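Local coordinates for glycosyltransferase Gtf1 (Streptococcus pneumoniae, PDB 4PQG), which belongs to the GT-B clan of glycosyltransferases, carries an extended antiparallel beta-sheet domain and holds uridine-5'-diphosphate in a pocket, at residues C123-V126 / L132-H135; K200-K205 / V209-K214. All blocks are in the same frame, centred on the assembly; numbering follows the deposited sequence.

Contact 1: C123-V126 / L132-H135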
loop_
_atom_site.group_PDB
_atom_site.type_symbol
_atom_site.label_atom_id
_atom_site.label_comp_id
_atom_site.label_asym_id
_atom_site.label_seq_id
_atom_site.Cartn_x
_atom_site.Cartn_y
_atom_site.Cartn_z
ATOM N N CYS A 123 -16.864 23.374 -1.148
ATOM C CA CYS A 123 -15.427 23.177 -1.096
ATOM C C CYS A 123 -15.062 22.108 -0.084
ATOM O O CYS A 123 -15.595 22.075 1.042
ATOM C CB CYS A 123 -14.695 24.473 -0.741
ATOM S SG CYS A 123 -14.898 25.822 -1.932
ATOM N N TYR A 124 -14.142 21.243 -0.490
ATOM C CA TYR A 124 -13.610 20.212 0.380
ATOM C C TYR A 124 -12.191 20.582 0.761
ATOM O O TYR A 124 -11.259 20.505 -0.044
ATOM C CB TYR A 124 -13.720 18.827 -0.275
ATOM C CG TYR A 124 -15.163 18.385 -0.420
ATOM C CD1 TYR A 124 -15.770 17.579 0.546
ATOM C CD2 TYR A 124 -15.943 18.819 -1.499
ATOM C CE1 TYR A 124 -17.102 17.188 0.421
ATOM C CE2 TYR A 124 -17.273 18.445 -1.625
ATOM C CZ TYR A 124 -17.847 17.633 -0.667
ATOM O OH TYR A 124 -19.162 17.255 -0.809
ATOM N N LEU A 125 -12.048 21.016 2.007
ATOM C CA LEU A 125 -10.802 21.560 2.523
ATOM C C LEU A 125 -9.807 20.472 2.861
ATOM O O LEU A 125 -10.205 19.387 3.297
ATOM C CB LEU A 125 -11.079 22.413 3.775
ATOM C CG LEU A 125 -12.002 23.614 3.558
ATOM C CD1 LEU A 125 -12.757 23.937 4.840
ATOM C CD2 LEU A 125 -11.219 24.814 3.047
ATOM N N VAL A 126 -8.521 20.765 2.658
ATOM C CA VAL A 126 -7.447 19.854 3.039
ATOM C C VAL A 126 -7.480 19.722 4.560
ATOM O O VAL A 126 -7.407 18.619 5.095
ATOM C CB VAL A 126 -6.053 20.376 2.594
ATOM C CG1 VAL A 126 -4.931 19.424 3.001
ATOM C CG2 VAL A 126 -6.007 20.578 1.091
ATOM N N LEU A 132 -7.147 25.889 2.380
ATOM C CA LEU A 132 -6.692 25.145 1.192
ATOM C C LEU A 132 -7.792 24.193 0.707
ATOM O O LEU A 132 -8.421 23.497 1.520
ATOM C CB LEU A 132 -5.384 24.391 1.487
ATOM C CG LEU A 132 -4.195 25.211 2.029
ATOM C CD1 LEU A 132 -3.011 24.315 2.383
ATOM C CD2 LEU A 132 -3.748 26.304 1.066
ATOM N N VAL A 133 -8.040 24.170 -0.608
ATOM C CA VAL A 133 -9.170 23.417 -1.173
ATOM C C VAL A 133 -8.712 22.324 -2.144
ATOM O O VAL A 133 -8.133 22.619 -3.186
ATOM C CB VAL A 133 -10.190 24.330 -1.874
ATOM C CG1 VAL A 133 -11.372 23.513 -2.395
ATOM C CG2 VAL A 133 -10.690 25.414 -0.920
ATOM N N GLN A 134 -8.999 21.075 -1.780
ATOM C CA GLN A 134 -8.534 19.888 -2.504
ATOM C C GLN A 134 -9.407 19.694 -3.745
ATOM O O GLN A 134 -8.893 19.426 -4.822
ATOM C CB GLN A 134 -8.558 18.653 -1.570
ATOM C CG GLN A 134 -8.114 17.320 -2.170
ATOM C CD GLN A 134 -9.246 16.583 -2.887
ATOM O OE1 GLN A 134 -10.411 16.634 -2.453
ATOM N NE2 GLN A 134 -8.915 15.889 -3.985
ATOM N N HIS A 135 -10.719 19.828 -3.576
ATOM C CA HIS A 135 -11.664 19.811 -4.698
ATOM C C HIS A 135 -12.933 20.544 -4.357
ATOM O O HIS A 135 -13.199 20.800 -3.183
ATOM C CB HIS A 135 -11.922 18.384 -5.203
ATOM C CG HIS A 135 -12.897 17.587 -4.379
ATOM N ND1 HIS A 135 -12.528 16.907 -3.283
ATOM C CD2 HIS A 135 -14.252 17.317 -4.570
ATOM C CE1 HIS A 135 -13.585 16.253 -2.779
ATOM N NE2 HIS A 135 -14.641 16.495 -3.574
#
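Tyr124 pairs with His135 and Leu125 with Val133 in an antiparallel beta hairpin, and a beta bulge at Gln134 shifts the register by one residue. Three backbone bonds span the gap. Tyr124 N donates to His135 O at 2.9 Å, and Gln134 N to Tyr124 O at 2.9 Å. Val126 N reaches Leu132 O at 3.0 Å, from above the carbonyl plane. On one face the Tyr124 and His135 rings lie almost parallel, planes at 4°. They are strongly offset, and little of one lies above the other. Tyr124 CD2 lies over the imidazole face, 3.4 Å from His135 NE2, and Tyr124 CB makes a CH-pi contact with the same ring. His135 CG lies between its backbone N and carbonyl carbon (chi1 80°), a rotation that lays the imidazole alongside the tyrosine ring. Tyr149 also meets this ring. On the other face Leu125 CD2 touches Val133 CG2 at 4.0 Å. Cys123 CB touches Val133 CG1 at 3.8 Å. Gln134 NE2 bonds to Leu52 O. The chemistry is therefore two-sided: Cys123, Leu125 and Val133 form an apolar layer under helix 89-93, and Tyr124 and His135 a partly exposed aromatic pair.

Contact 2: K200-K205 / V209-K214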
loop_
_atom_site.group_PDB
_atom_site.type_symbol
_atom_site.label_atom_id
_atom_site.label_comp_id
_atom_site.label_asym_id
_atom_site.label_seq_id
_atom_site.Cartn_x
_atom_site.Cartn_y
_atom_site.Cartn_z
ATOM N N LYS A 200 -5.947 13.189 -31.653
ATOM C CA LYS A 200 -5.931 11.728 -31.718
ATOM C C LYS A 200 -6.828 11.197 -30.619
ATOM O O LYS A 200 -7.219 11.937 -29.716
ATOM C CB LYS A 200 -4.502 11.172 -31.562
ATOM C CG LYS A 200 -3.856 11.506 -30.225
ATOM C CD LYS A 200 -2.562 10.745 -29.969
ATOM C CE LYS A 200 -1.437 11.249 -30.856
ATOM N NZ LYS A 200 -1.078 12.632 -30.460
ATOM N N ILE A 201 -7.116 9.907 -30.684
ATOM C CA ILE A 201 -8.058 9.280 -29.787
ATOM C C ILE A 201 -7.575 7.877 -29.396
ATOM O O ILE A 201 -6.950 7.181 -30.210
ATOM C CB ILE A 201 -9.443 9.273 -30.464
ATOM C CG1 ILE A 201 -10.577 9.125 -29.470
ATOM C CG2 ILE A 201 -9.520 8.247 -31.592
ATOM C CD1 ILE A 201 -11.861 9.778 -29.979
ATOM N N PHE A 202 -7.825 7.483 -28.142
ATOM C CA PHE A 202 -7.532 6.123 -27.678
ATOM C C PHE A 202 -8.808 5.469 -27.193
ATOM O O PHE A 202 -9.595 6.100 -26.509
ATOM C CB PHE A 202 -6.495 6.141 -26.548
ATOM C CG PHE A 202 -5.201 6.789 -26.926
ATOM C CD1 PHE A 202 -4.290 6.123 -27.761
ATOM C CD2 PHE A 202 -4.873 8.047 -26.445
ATOM C CE1 PHE A 202 -3.090 6.715 -28.126
ATOM C CE2 PHE A 202 -3.663 8.639 -26.800
ATOM C CZ PHE A 202 -2.772 7.974 -27.644
ATOM N N TYR A 203 -9.003 4.199 -27.533
ATOM C CA TYR A 203 -10.193 3.456 -27.105
ATOM C C TYR A 203 -9.844 2.449 -26.029
ATOM O O TYR A 203 -9.170 1.461 -26.314
ATOM C CB TYR A 203 -10.860 2.750 -28.302
ATOM C CG TYR A 203 -11.207 3.737 -29.379
ATOM C CD1 TYR A 203 -12.230 4.671 -29.182
ATOM C CD2 TYR A 203 -10.492 3.776 -30.586
ATOM C CE1 TYR A 203 -12.531 5.616 -30.154
ATOM C CE2 TYR A 203 -10.799 4.711 -31.570
ATOM C CZ TYR A 203 -11.817 5.627 -31.348
ATOM O OH TYR A 203 -12.146 6.580 -32.296
ATOM N N GLY A 204 -10.284 2.706 -24.797
ATOM C CA GLY A 204 -10.056 1.759 -23.692
ATOM C C GLY A 204 -8.797 2.064 -22.896
ATOM O O GLY A 204 -7.820 2.640 -23.418
ATOM N N LYS A 205 -8.805 1.693 -21.621
ATOM C CA LYS A 205 -7.663 2.032 -20.760
ATOM C C LYS A 205 -6.350 1.365 -21.205
ATOM O O LYS A 205 -5.268 1.944 -21.058
ATOM C CB LYS A 205 -7.965 1.701 -19.292
ATOM C CG LYS A 205 -6.896 2.247 -18.336
ATOM C CD LYS A 205 -7.367 2.286 -16.908
ATOM C CE LYS A 205 -6.186 2.621 -16.016
ATOM N NZ LYS A 205 -6.653 3.060 -14.677
ATOM N N VAL A 209 -2.882 3.264 -21.498
ATOM C CA VAL A 209 -1.668 2.844 -20.783
ATOM C C VAL A 209 -0.534 2.531 -21.770
ATOM O O VAL A 209 0.618 2.825 -21.484
ATOM C CB VAL A 209 -1.955 1.649 -19.835
ATOM C CG1 VAL A 209 -0.671 1.068 -19.260
ATOM C CG2 VAL A 209 -2.877 2.117 -18.707
ATOM N N ARG A 210 -0.866 1.957 -22.923
ATOM C CA ARG A 210 0.151 1.742 -23.967
ATOM C C ARG A 210 0.820 3.058 -24.374
ATOM O O ARG A 210 2.050 3.142 -24.419
ATOM C CB ARG A 210 -0.434 1.032 -25.191
ATOM C CG ARG A 210 0.644 0.426 -26.069
ATOM C CD ARG A 210 0.076 -0.156 -27.346
ATOM N NE ARG A 210 -0.636 -1.405 -27.090
ATOM C CZ ARG A 210 -0.057 -2.568 -26.768
ATOM N NH1 ARG A 210 1.267 -2.668 -26.637
ATOM N NH2 ARG A 210 -0.814 -3.644 -26.566
ATOM N N ALA A 211 -0.000 4.073 -24.649
ATOM C CA ALA A 211 0.474 5.406 -25.023
ATOM C C ALA A 211 1.347 5.990 -23.935
ATOM O O ALA A 211 2.379 6.614 -24.208
ATOM C CB ALA A 211 -0.710 6.330 -25.299
ATOM N N PHE A 212 0.917 5.804 -22.688
ATOM C CA PHE A 212 1.727 6.178 -21.550
ATOM C C PHE A 212 3.103 5.483 -21.582
ATOM O O PHE A 212 4.158 6.145 -21.508
ATOM C CB PHE A 212 1.017 5.840 -20.240
ATOM C CG PHE A 212 1.931 5.929 -19.049
ATOM C CD1 PHE A 212 2.269 7.168 -18.514
ATOM C CD2 PHE A 212 2.488 4.786 -18.504
ATOM C CE1 PHE A 212 3.140 7.257 -17.432
ATOM C CE2 PHE A 212 3.363 4.861 -17.424
ATOM C CZ PHE A 212 3.689 6.105 -16.889
ATOM N N MET A 213 3.089 4.163 -21.709
ATOM C CA MET A 213 4.336 3.393 -21.755
ATOM C C MET A 213 5.281 3.882 -22.861
ATOM O O MET A 213 6.467 4.073 -22.614
ATOM C CB MET A 213 4.058 1.903 -21.901
ATOM C CG MET A 213 3.407 1.253 -20.681
ATOM S SD MET A 213 4.395 1.254 -19.171
ATOM C CE MET A 213 5.654 0.044 -19.588
ATOM N N LYS A 214 4.742 4.111 -24.056
ATOM C CA LYS A 214 5.540 4.572 -25.203
ATOM C C LYS A 214 6.112 5.953 -24.923
ATOM O O LYS A 214 7.260 6.232 -25.274
ATOM C CB LYS A 214 4.706 4.572 -26.494
ATOM C CG LYS A 214 4.352 3.170 -26.952
ATOM C CD LYS A 214 3.719 3.154 -28.327
ATOM C CE LYS A 214 3.490 1.724 -28.782
ATOM N NZ LYS A 214 4.745 1.057 -29.226
#
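Phe202 and Ala211 face each other where an edge strand of the antiparallel sheet, 201-203, leads through Gly204 into helix 205-215. Gly204 is the N-cap residue at this strand-to-helix turn. Its phi is positive, a backbone setting that glycine adopts easily.

The main side-chain interaction is CH-pi. Ala211 CB lies over one face of the Phe202 ring, 4.0 Å from the ring centroid and 29° off the normal. The methyl sits toward the outer end of the ring, with Phe202 CZ at 3.5 Å and CE1 at 3.7 Å from Ala211 CB. Phe202 CG is anti to its own carbonyl carbon (chi1 -58°), and from there the ring reaches across to the helix. Phe197 also meets the Phe202 ring, with the two planes steeply inclined.

The hydrogen bonding across the contact is helical. Val209 N donates to Lys205 O at 2.8 Å, nearly straight at 168°. This is the i to i+4 bond of the first helical turn. The next turn repeats it, Met213 N to Val209 O at 2.8 Å.

Polar ends turn to other parts of the fold. The extended Lys205 chain takes its NZ to Thr48 O and Tyr74 OH. Arg210 forms salt bridges with Glu238 and Glu239, which ties helix 205-215 to helix 233-240.

Apolar contact also accompanies the first turn. Val209 is buried, and Leu73 and Val235 touch its side chain from two other helices. Its CG2 branch, anti to the carbonyl carbon, lies beside the backbone N, which puts it near Lys205 one turn earlier. There Val209 CG2 meets Lys205 CG at 4.0 Å and packs 3.4 Å from Lys205 O, the same oxygen that accepts the Val209 N-H.

In the fold
Contacts 1 and 2 both reach the same ten-stranded antiparallel sheet but do not touch. Their centres are 31 Å apart and their nearest atoms about 17 Å. Contact 1 joins the third and fourth strands. Contact 2 lies at the far edge, where the tenth strand gives way to a helix. They follow in series along the chain. Both reach the segment between strand 42-47 and helix 56-63, which follows a strand of the seven-stranded parallel sheet. One bond comes from Gln134 in 132-135 to Leu52, the other from Lys205, the first residue of helix 205-215, to Thr48. None of their residues is among the neighbours of 2-acetamido-2-deoxy-beta-d-glucopyranose.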